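Side-chain contacts in prefoldin beta subunit 1 (Thermococcus sp., PDB 2ZQM), which is a subunit of prefoldin, a molecular chaperone that can stabilise a range of proteins and seems to act without ATP in archaeal de novo folding: residues Q2-Q7 and S109-P114; L12-S17 and K101-Q106; T37-A42 and E80-R85. All coordinates share one frame; numbering follows the deposited sequence.

The chain starts as a short loop and enters helix 6-47. It crosses a two-stranded hairpin, 55-59 and 62-66, and returns as helix 68-111. All three contacts join these two helices or their ends. Contact 1 closes the widest loop, bringing 2-7 against 109-114. Contact 2, 12-17 with 101-106, lies within it. Contact 3, 37-42 with 80-85, is the innermost. The loops nest and none cross. Contacts 1 and 2 are neighbours, with centres 13 Å apart, and touch where Ile4 packs on Leu12. Contact 3 lies towards the hairpin, its centre 34 Å from that of contact 2.

Contact 1: Q2-Q7 and S109-P114; sequences QNIPPQ and SALRPP
Leu111 meets Pro5 and Ile4 through one methyl group, CD2. This is the apolar part of the contact. CD2 lies 4.0 Å from CD of Pro5, the ring carbon next to the proline nitrogen. The same methyl is 4.3 Å from CG1 of Ile4. It is also 4.4 Å from CG2 of Ile4, so it faces both branches at the isoleucine CB. The side chain of Leu111 crosses that of Pro5 at a slant. Its CG lies beside the backbone N and opposite the carbonyl carbon (chi1 -63°), and this directs the two methyls to the N-terminal segment. Leu111 supplies about half of the 155 Å² buried here. The alpha carbons of Ile4 and Leu111 are 7.1 Å apart, the nearest pair of the two segments. Val8 on helix 6-47 also touches Leu111, and Ile4 folds back on Gln9 and Leu12.

No polar pair joins the two segments. Gln2 runs out with an extended chain until its amide turns at the end. It lies alongside Leu111 without touching it, NE2 being 4.6 Å from CD1 of the leucine. Within 109-114, Arg112 N makes a weak hydrogen bond to Ser109 O at 3.4 Å.

The backbone part concerns the start of the first helix. Pro5 is its N-cap residue and Pro6 opens the first turn. The prolines lack N-H groups, which suits positions where no helical acceptor precedes them.

None of the touching residues is buried. The contact brings the chain ends together at the tip of an antiparallel two-helix coiled coil. Such protruding coiled coils are characteristic of prefoldin, and in this family their tips are the parts that engage unfolded proteins.

Contact 2: L12-S17 and K101-Q106; sequences LGQLES and KELTAQ
Leu103 and Leu15 have the most surface buried, 67 and 63 Å² of their own area. Leu103 presses its CD2 methyl on the backbone of helix 6-47. CD2 is 3.6 Å from Leu15 N and 3.9 Å from Leu15 CB. It also reaches CB of Gln14 at 4.1 Å, crossing that chain at about a right angle. Met11 and Tyr18 touch Leu103 too, so it is a knob in a hole formed by Met11, Gln14, Leu15 and Tyr18.

Leu15 packs the other way, against side chains of helix 68-111. Its CG points away from its own backbone N (chi1 -176°), and CD1 comes 3.4 Å from OG1 of Thr104. With Leu100, Leu103 and Ile107 this closes a second hole.

Thr104 is third in buried area. Its OG1 bonds to Leu100 O in its own helix and lies in van der Waals contact with the Leu15 methyl.

The axes of segments 12-17 and 101-106 approach to 10.1 Å and run nearly antiparallel (signed crossing angle -158°). The chemistry is knobs-into-holes packing with leucines as the knobs. The Thr104 hydroxyl is bonded within its own helix, and Gln14 takes part through CB and CG; the coiled coil is therefore held here by apolar shape fit.

Contact 3: T37-A42 and E80-R85; sequences TEAKKA and ETLEVR
Lys40 reaches across to Glu83 with the end of an extended chain. CB leaves helix 6-47 beside the interface, not straight at its partner. CG sits next to the backbone N (chi1 -75°), which starts the chain towards helix 68-111, where the lysine also packs on Ile79. CG and CD are still short of the carboxylate; CD is 4.7 Å from Glu83 OE2. CE is the first atom in contact, 3.2 Å from that oxygen. NZ, at the tip, is also 3.2 Å from Glu83 OE2 and makes a salt bridge whose hydrogen bond is weak. OE1 of Glu83 faces away, so one oxygen takes both approaches. The two side chains cross at about a right angle.

Beside the bridge, Ala39 CB is 4.4 Å from Leu82 CD1, and both residues are buried. Ala39 also packs on Lys78 and Ile79, and Leu82 on Glu35 and Leu36. Ala42, one turn on, touches Val59 of the second subunit, another copy of this protein.

The chemistry is that of a coiled coil: an apolar seam between the helices and a charged pair at its flank. The weak bond and the exposure of Lys40 suggest that the salt bridge probably adds modestly. Ala39 and Leu82 contribute a loose contact to the seam, which neighbours such as Leu36 and Ile79 complete.

Contact 1: Q2-Q7 and S109-P114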
loop_
_atom_site.group_PDB
_atom_site.type_symbol
_atom_site.label_atom_id
_atom_site.label_comp_id
_atom_site.label_asym_id
_atom_site.label_seq_id
_atom_site.Cartn_x
_atom_site.Cartn_y
_atom_site.Cartn_z
ATOM N N GLN A 2 -7.512 2.153 -45.900
ATOM C CA GLN A 2 -8.725 2.127 -45.100
ATOM C C GLN A 2 -8.852 3.518 -44.530
ATOM O O GLN A 2 -7.909 4.042 -43.941
ATOM C CB GLN A 2 -8.644 1.133 -43.944
ATOM C CG GLN A 2 -9.887 1.193 -43.061
ATOM C CD GLN A 2 -9.799 0.311 -41.833
ATOM O OE1 GLN A 2 -8.881 0.451 -41.019
ATOM N NE2 GLN A 2 -10.760 -0.599 -41.683
ATOM N N ASN A 3 -10.020 4.114 -44.705
ATOM C CA ASN A 3 -10.250 5.463 -44.222
ATOM C C ASN A 3 -11.274 5.461 -43.101
ATOM O O ASN A 3 -12.476 5.397 -43.353
ATOM C CB ASN A 3 -10.737 6.330 -45.375
ATOM C CG ASN A 3 -9.740 6.378 -46.522
ATOM O OD1 ASN A 3 -8.682 6.993 -46.408
ATOM N ND2 ASN A 3 -10.070 5.712 -47.624
ATOM N N ILE A 4 -10.790 5.517 -41.865
ATOM C CA ILE A 4 -11.676 5.538 -40.710
ATOM C C ILE A 4 -12.178 6.974 -40.573
ATOM O O ILE A 4 -11.398 7.907 -40.335
ATOM C CB ILE A 4 -10.933 5.099 -39.426
ATOM C CG1 ILE A 4 -10.402 3.669 -39.621
ATOM C CG2 ILE A 4 -11.876 5.177 -38.219
ATOM C CD1 ILE A 4 -9.668 3.100 -38.436
ATOM N N PRO A 5 -13.489 7.175 -40.740
ATOM C CA PRO A 5 -14.074 8.513 -40.632
ATOM C C PRO A 5 -13.834 9.119 -39.247
ATOM O O PRO A 5 -13.742 8.401 -38.251
ATOM C CB PRO A 5 -15.561 8.265 -40.868
ATOM C CG PRO A 5 -15.598 6.974 -41.619
ATOM C CD PRO A 5 -14.528 6.163 -40.995
ATOM N N PRO A 6 -13.738 10.454 -39.171
ATOM C CA PRO A 6 -13.520 11.128 -37.887
ATOM C C PRO A 6 -14.545 10.684 -36.828
ATOM O O PRO A 6 -14.220 10.545 -35.655
ATOM C CB PRO A 6 -13.678 12.610 -38.244
ATOM C CG PRO A 6 -13.095 12.677 -39.660
ATOM C CD PRO A 6 -13.656 11.394 -40.307
ATOM N N GLN A 7 -15.797 10.467 -37.229
ATOM C CA GLN A 7 -16.793 10.057 -36.243
ATOM C C GLN A 7 -16.528 8.658 -35.716
ATOM O O GLN A 7 -16.818 8.360 -34.561
ATOM C CB GLN A 7 -18.211 10.158 -36.828
ATOM C CG GLN A 7 -18.545 11.582 -37.271
ATOM C CD GLN A 7 -19.970 11.731 -37.777
ATOM O OE1 GLN A 7 -20.923 11.659 -37.004
ATOM N NE2 GLN A 7 -20.118 11.931 -39.080
ATOM N N SER A 109 -20.249 -1.828 -37.962
ATOM C CA SER A 109 -21.213 -1.525 -39.006
ATOM C C SER A 109 -20.711 -0.358 -39.849
ATOM O O SER A 109 -20.831 -0.374 -41.072
ATOM C CB SER A 109 -22.566 -1.174 -38.392
ATOM O OG SER A 109 -23.494 -0.831 -39.402
ATOM N N ALA A 110 -20.135 0.653 -39.201
ATOM C CA ALA A 110 -19.638 1.809 -39.939
ATOM C C ALA A 110 -18.460 1.470 -40.852
ATOM O O ALA A 110 -18.355 1.999 -41.951
ATOM C CB ALA A 110 -19.253 2.924 -38.977
ATOM N N LEU A 111 -17.584 0.579 -40.400
ATOM C CA LEU A 111 -16.402 0.195 -41.165
ATOM C C LEU A 111 -16.590 -0.990 -42.116
ATOM O O LEU A 111 -15.670 -1.359 -42.845
ATOM C CB LEU A 111 -15.257 -0.122 -40.203
ATOM C CG LEU A 111 -14.812 1.069 -39.350
ATOM C CD1 LEU A 111 -13.676 0.650 -38.410
ATOM C CD2 LEU A 111 -14.361 2.189 -40.279
ATOM N N ARG A 112 -17.777 -1.579 -42.108
ATOM C CA ARG A 112 -18.064 -2.727 -42.962
ATOM C C ARG A 112 -17.986 -2.357 -44.437
ATOM O O ARG A 112 -18.543 -1.344 -44.862
ATOM C CB ARG A 112 -19.458 -3.265 -42.642
ATOM C CG ARG A 112 -19.823 -4.560 -43.345
ATOM C CD ARG A 112 -21.091 -5.140 -42.734
ATOM N NE ARG A 112 -21.498 -6.394 -43.357
ATOM C CZ ARG A 112 -22.509 -7.143 -42.925
ATOM N NH1 ARG A 112 -23.213 -6.762 -41.867
ATOM N NH2 ARG A 112 -22.818 -8.273 -43.549
ATOM N N PRO A 113 -17.273 -3.163 -45.238
ATOM C CA PRO A 113 -17.158 -2.879 -46.672
ATOM C C PRO A 113 -18.551 -2.766 -47.305
ATOM O O PRO A 113 -19.477 -3.482 -46.923
ATOM C CB PRO A 113 -16.370 -4.079 -47.189
ATOM C CG PRO A 113 -15.461 -4.378 -46.035
ATOM C CD PRO A 113 -16.398 -4.283 -44.852
ATOM N N PRO A 114 -18.716 -1.856 -48.273
ATOM C CA PRO A 114 -20.011 -1.668 -48.937
ATOM C C PRO A 114 -20.455 -2.847 -49.812
ATOM O O PRO A 114 -19.689 -3.831 -49.946
ATOM C CB PRO A 114 -19.792 -0.393 -49.744
ATOM C CG PRO A 114 -18.341 -0.510 -50.130
ATOM C CD PRO A 114 -17.692 -0.962 -48.844
#

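Contact 2: L12-S17 and K101-Q106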
loop_
_atom_site.group_PDB
_atom_site.type_symbol
_atom_site.label_atom_id
_atom_site.label_comp_id
_atom_site.label_asym_id
_atom_site.label_seq_id
_atom_site.Cartn_x
_atom_site.Cartn_y
_atom_site.Cartn_z
ATOM N N LEU A 12 -14.063 4.999 -31.542
ATOM C CA LEU A 12 -12.966 4.147 -31.078
ATOM C C LEU A 12 -12.362 4.710 -29.789
ATOM O O LEU A 12 -11.989 3.959 -28.880
ATOM C CB LEU A 12 -11.898 4.019 -32.171
ATOM C CG LEU A 12 -12.377 3.113 -33.318
ATOM C CD1 LEU A 12 -11.503 3.296 -34.551
ATOM C CD2 LEU A 12 -12.365 1.667 -32.847
ATOM N N GLY A 13 -12.280 6.037 -29.711
ATOM C CA GLY A 13 -11.733 6.677 -28.526
ATOM C C GLY A 13 -12.666 6.469 -27.351
ATOM O O GLY A 13 -12.219 6.163 -26.250
ATOM N N GLN A 14 -13.969 6.614 -27.579
ATOM C CA GLN A 14 -14.929 6.435 -26.495
ATOM C C GLN A 14 -14.940 4.977 -26.054
ATOM O O GLN A 14 -15.108 4.691 -24.871
ATOM C CB GLN A 14 -16.331 6.885 -26.939
ATOM C CG GLN A 14 -17.419 6.804 -25.839
ATOM C CD GLN A 14 -17.102 7.653 -24.601
ATOM O OE1 GLN A 14 -16.620 8.779 -24.717
ATOM N NE2 GLN A 14 -17.390 7.115 -23.413
ATOM N N LEU A 15 -14.736 4.054 -26.995
ATOM C CA LEU A 15 -14.726 2.632 -26.662
ATOM C C LEU A 15 -13.596 2.391 -25.659
ATOM O O LEU A 15 -13.772 1.699 -24.659
ATOM C CB LEU A 15 -14.524 1.785 -27.923
ATOM C CG LEU A 15 -14.578 0.261 -27.761
ATOM C CD1 LEU A 15 -16.016 -0.205 -27.646
ATOM C CD2 LEU A 15 -13.933 -0.392 -28.972
ATOM N N GLU A 16 -12.436 2.987 -25.915
ATOM C CA GLU A 16 -11.308 2.844 -25.002
ATOM C C GLU A 16 -11.608 3.504 -23.646
ATOM O O GLU A 16 -11.178 3.009 -22.608
ATOM C CB GLU A 16 -10.053 3.468 -25.618
ATOM C CG GLU A 16 -8.855 3.485 -24.681
ATOM C CD GLU A 16 -7.593 3.980 -25.364
ATOM O OE1 GLU A 16 -7.027 3.226 -26.181
ATOM O OE2 GLU A 16 -7.176 5.125 -25.091
ATOM N N SER A 17 -12.329 4.627 -23.650
ATOM C CA SER A 17 -12.674 5.292 -22.392
ATOM C C SER A 17 -13.589 4.382 -21.573
ATOM O O SER A 17 -13.435 4.265 -20.354
ATOM C CB SER A 17 -13.370 6.633 -22.663
ATOM O OG SER A 17 -12.485 7.533 -23.330
ATOM N N LYS A 101 -20.786 -3.292 -25.945
ATOM C CA LYS A 101 -21.347 -4.180 -26.965
ATOM C C LYS A 101 -21.970 -3.351 -28.089
ATOM O O LYS A 101 -21.698 -3.562 -29.272
ATOM C CB LYS A 101 -22.419 -5.078 -26.335
ATOM C CG LYS A 101 -23.198 -5.938 -27.325
ATOM C CD LYS A 101 -24.228 -6.811 -26.600
ATOM C CE LYS A 101 -25.076 -7.622 -27.577
ATOM N NZ LYS A 101 -26.093 -8.489 -26.902
ATOM N N GLU A 102 -22.814 -2.403 -27.709
ATOM C CA GLU A 102 -23.473 -1.560 -28.685
ATOM C C GLU A 102 -22.510 -0.669 -29.466
ATOM O O GLU A 102 -22.662 -0.496 -30.674
ATOM C CB GLU A 102 -24.538 -0.718 -27.995
ATOM C CG GLU A 102 -25.733 -1.543 -27.529
ATOM C CD GLU A 102 -26.752 -0.717 -26.777
ATOM O OE1 GLU A 102 -26.762 0.522 -26.962
ATOM O OE2 GLU A 102 -27.550 -1.305 -26.011
ATOM N N LEU A 103 -21.511 -0.107 -28.798
ATOM C CA LEU A 103 -20.578 0.756 -29.512
ATOM C C LEU A 103 -19.676 -0.070 -30.434
ATOM O O LEU A 103 -19.313 0.374 -31.524
ATOM C CB LEU A 103 -19.734 1.574 -28.523
ATOM C CG LEU A 103 -18.778 2.612 -29.124
ATOM C CD1 LEU A 103 -19.515 3.566 -30.060
ATOM C CD2 LEU A 103 -18.118 3.386 -27.981
ATOM N N THR A 104 -19.313 -1.273 -30.009
ATOM C CA THR A 104 -18.481 -2.127 -30.848
ATOM C C THR A 104 -19.248 -2.475 -32.125
ATOM O O THR A 104 -18.680 -2.507 -33.217
ATOM C CB THR A 104 -18.101 -3.425 -30.117
ATOM O OG1 THR A 104 -17.252 -3.110 -29.005
ATOM C CG2 THR A 104 -17.354 -4.374 -31.057
ATOM N N ALA A 105 -20.545 -2.723 -31.983
ATOM C CA ALA A 105 -21.382 -3.069 -33.125
ATOM C C ALA A 105 -21.504 -1.891 -34.085
ATOM O O ALA A 105 -21.492 -2.074 -35.305
ATOM C CB ALA A 105 -22.751 -3.502 -32.651
ATOM N N GLN A 106 -21.608 -0.680 -33.544
ATOM C CA GLN A 106 -21.729 0.503 -34.390
ATOM C C GLN A 106 -20.448 0.734 -35.180
ATOM O O GLN A 106 -20.490 1.087 -36.357
ATOM C CB GLN A 106 -22.040 1.740 -33.554
ATOM C CG GLN A 106 -23.278 1.604 -32.704
ATOM C CD GLN A 106 -23.492 2.801 -31.803
ATOM O OE1 GLN A 106 -24.066 2.678 -30.723
ATOM N NE2 GLN A 106 -23.042 3.972 -32.246
#

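Contact 3: T37-A42 and E80-R85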
loop_
_atom_site.group_PDB
_atom_site.type_symbol
_atom_site.label_atom_id
_atom_site.label_comp_id
_atom_site.label_asym_id
_atom_site.label_seq_id
_atom_site.Cartn_x
_atom_site.Cartn_y
_atom_site.Cartn_z
ATOM N N THR A 37 -16.401 -11.741 1.136
ATOM C CA THR A 37 -15.992 -13.120 1.370
ATOM C C THR A 37 -15.383 -13.248 2.757
ATOM O O THR A 37 -15.673 -14.198 3.480
ATOM C CB THR A 37 -14.975 -13.577 0.309
ATOM O OG1 THR A 37 -15.599 -13.539 -0.980
ATOM C CG2 THR A 37 -14.503 -15.003 0.597
ATOM N N GLU A 38 -14.541 -12.295 3.131
ATOM C CA GLU A 38 -13.919 -12.325 4.443
ATOM C C GLU A 38 -14.972 -12.204 5.547
ATOM O O GLU A 38 -14.917 -12.919 6.557
ATOM C CB GLU A 38 -12.906 -11.190 4.564
ATOM C CG GLU A 38 -11.854 -11.189 3.458
ATOM C CD GLU A 38 -10.987 -9.934 3.460
ATOM O OE1 GLU A 38 -11.515 -8.833 3.761
ATOM O OE2 GLU A 38 -9.780 -10.043 3.141
ATOM N N ALA A 39 -15.937 -11.309 5.363
ATOM C CA ALA A 39 -16.981 -11.131 6.375
ATOM C C ALA A 39 -17.825 -12.396 6.539
ATOM O O ALA A 39 -18.183 -12.772 7.660
ATOM C CB ALA A 39 -17.875 -9.946 6.012
ATOM N N LYS A 40 -18.148 -13.049 5.431
ATOM C CA LYS A 40 -18.949 -14.263 5.496
ATOM C C LYS A 40 -18.173 -15.363 6.214
ATOM O O LYS A 40 -18.742 -16.110 7.007
ATOM C CB LYS A 40 -19.351 -14.717 4.092
ATOM C CG LYS A 40 -20.466 -13.870 3.467
ATOM C CD LYS A 40 -20.898 -14.439 2.129
ATOM C CE LYS A 40 -22.077 -13.655 1.554
ATOM N NZ LYS A 40 -22.533 -14.216 0.249
ATOM N N LYS A 41 -16.869 -15.445 5.944
ATOM C CA LYS A 41 -16.004 -16.435 6.593
ATOM C C LYS A 41 -15.965 -16.185 8.104
ATOM O O LYS A 41 -16.032 -17.113 8.911
ATOM C CB LYS A 41 -14.578 -16.340 6.029
ATOM C CG LYS A 41 -14.409 -16.883 4.627
ATOM C CD LYS A 41 -12.954 -16.766 4.195
ATOM C CE LYS A 41 -12.702 -17.471 2.873
ATOM N NZ LYS A 41 -11.271 -17.348 2.469
ATOM N N ALA A 42 -15.847 -14.918 8.485
ATOM C CA ALA A 42 -15.823 -14.549 9.893
ATOM C C ALA A 42 -17.155 -14.891 10.574
ATOM O O ALA A 42 -17.178 -15.378 11.700
ATOM C CB ALA A 42 -15.533 -13.055 10.027
ATOM N N GLU A 80 -24.768 -7.475 4.925
ATOM C CA GLU A 80 -25.939 -6.877 4.283
ATOM C C GLU A 80 -25.468 -5.673 3.481
ATOM O O GLU A 80 -25.782 -5.535 2.297
ATOM C CB GLU A 80 -26.953 -6.448 5.353
ATOM C CG GLU A 80 -28.022 -5.456 4.845
ATOM C CD GLU A 80 -28.817 -4.820 5.967
ATOM O OE1 GLU A 80 -28.620 -5.212 7.142
ATOM O OE2 GLU A 80 -29.650 -3.929 5.669
ATOM N N THR A 81 -24.688 -4.812 4.130
ATOM C CA THR A 81 -24.165 -3.605 3.499
ATOM C C THR A 81 -23.327 -3.876 2.258
ATOM O O THR A 81 -23.518 -3.240 1.219
ATOM C CB THR A 81 -23.311 -2.786 4.493
ATOM O OG1 THR A 81 -24.160 -2.273 5.528
ATOM C CG2 THR A 81 -22.617 -1.619 3.786
ATOM N N LEU A 82 -22.387 -4.807 2.373
ATOM C CA LEU A 82 -21.522 -5.153 1.258
ATOM C C LEU A 82 -22.301 -5.736 0.086
ATOM O O LEU A 82 -21.959 -5.498 -1.073
ATOM C CB LEU A 82 -20.447 -6.136 1.736
ATOM C CG LEU A 82 -19.379 -5.492 2.628
ATOM C CD1 LEU A 82 -18.563 -6.564 3.361
ATOM C CD2 LEU A 82 -18.483 -4.623 1.772
ATOM N N GLU A 83 -23.339 -6.515 0.370
ATOM C CA GLU A 83 -24.128 -7.076 -0.718
ATOM C C GLU A 83 -24.907 -5.989 -1.458
ATOM O O GLU A 83 -25.072 -6.062 -2.675
ATOM C CB GLU A 83 -25.059 -8.170 -0.190
ATOM C CG GLU A 83 -24.238 -9.385 0.288
ATOM C CD GLU A 83 -25.059 -10.582 0.711
ATOM O OE1 GLU A 83 -26.270 -10.432 0.993
ATOM O OE2 GLU A 83 -24.472 -11.686 0.775
ATOM N N VAL A 84 -25.381 -4.979 -0.735
ATOM C CA VAL A 84 -26.102 -3.890 -1.392
ATOM C C VAL A 84 -25.103 -3.167 -2.308
ATOM O O VAL A 84 -25.424 -2.809 -3.443
ATOM C CB VAL A 84 -26.657 -2.854 -0.378
ATOM C CG1 VAL A 84 -27.135 -1.595 -1.124
ATOM C CG2 VAL A 84 -27.834 -3.443 0.394
ATOM N N ARG A 85 -23.889 -2.961 -1.806
ATOM C CA ARG A 85 -22.865 -2.269 -2.578
ATOM C C ARG A 85 -22.444 -3.092 -3.775
ATOM O O ARG A 85 -22.248 -2.565 -4.859
ATOM C CB ARG A 85 -21.646 -1.971 -1.705
ATOM C CG ARG A 85 -21.897 -0.931 -0.622
ATOM C CD ARG A 85 -20.629 -0.670 0.162
ATOM N NE ARG A 85 -19.554 -0.240 -0.729
ATOM C CZ ARG A 85 -18.265 -0.362 -0.435
ATOM N NH1 ARG A 85 -17.904 -0.898 0.728
ATOM N NH2 ARG A 85 -17.342 0.030 -1.304
#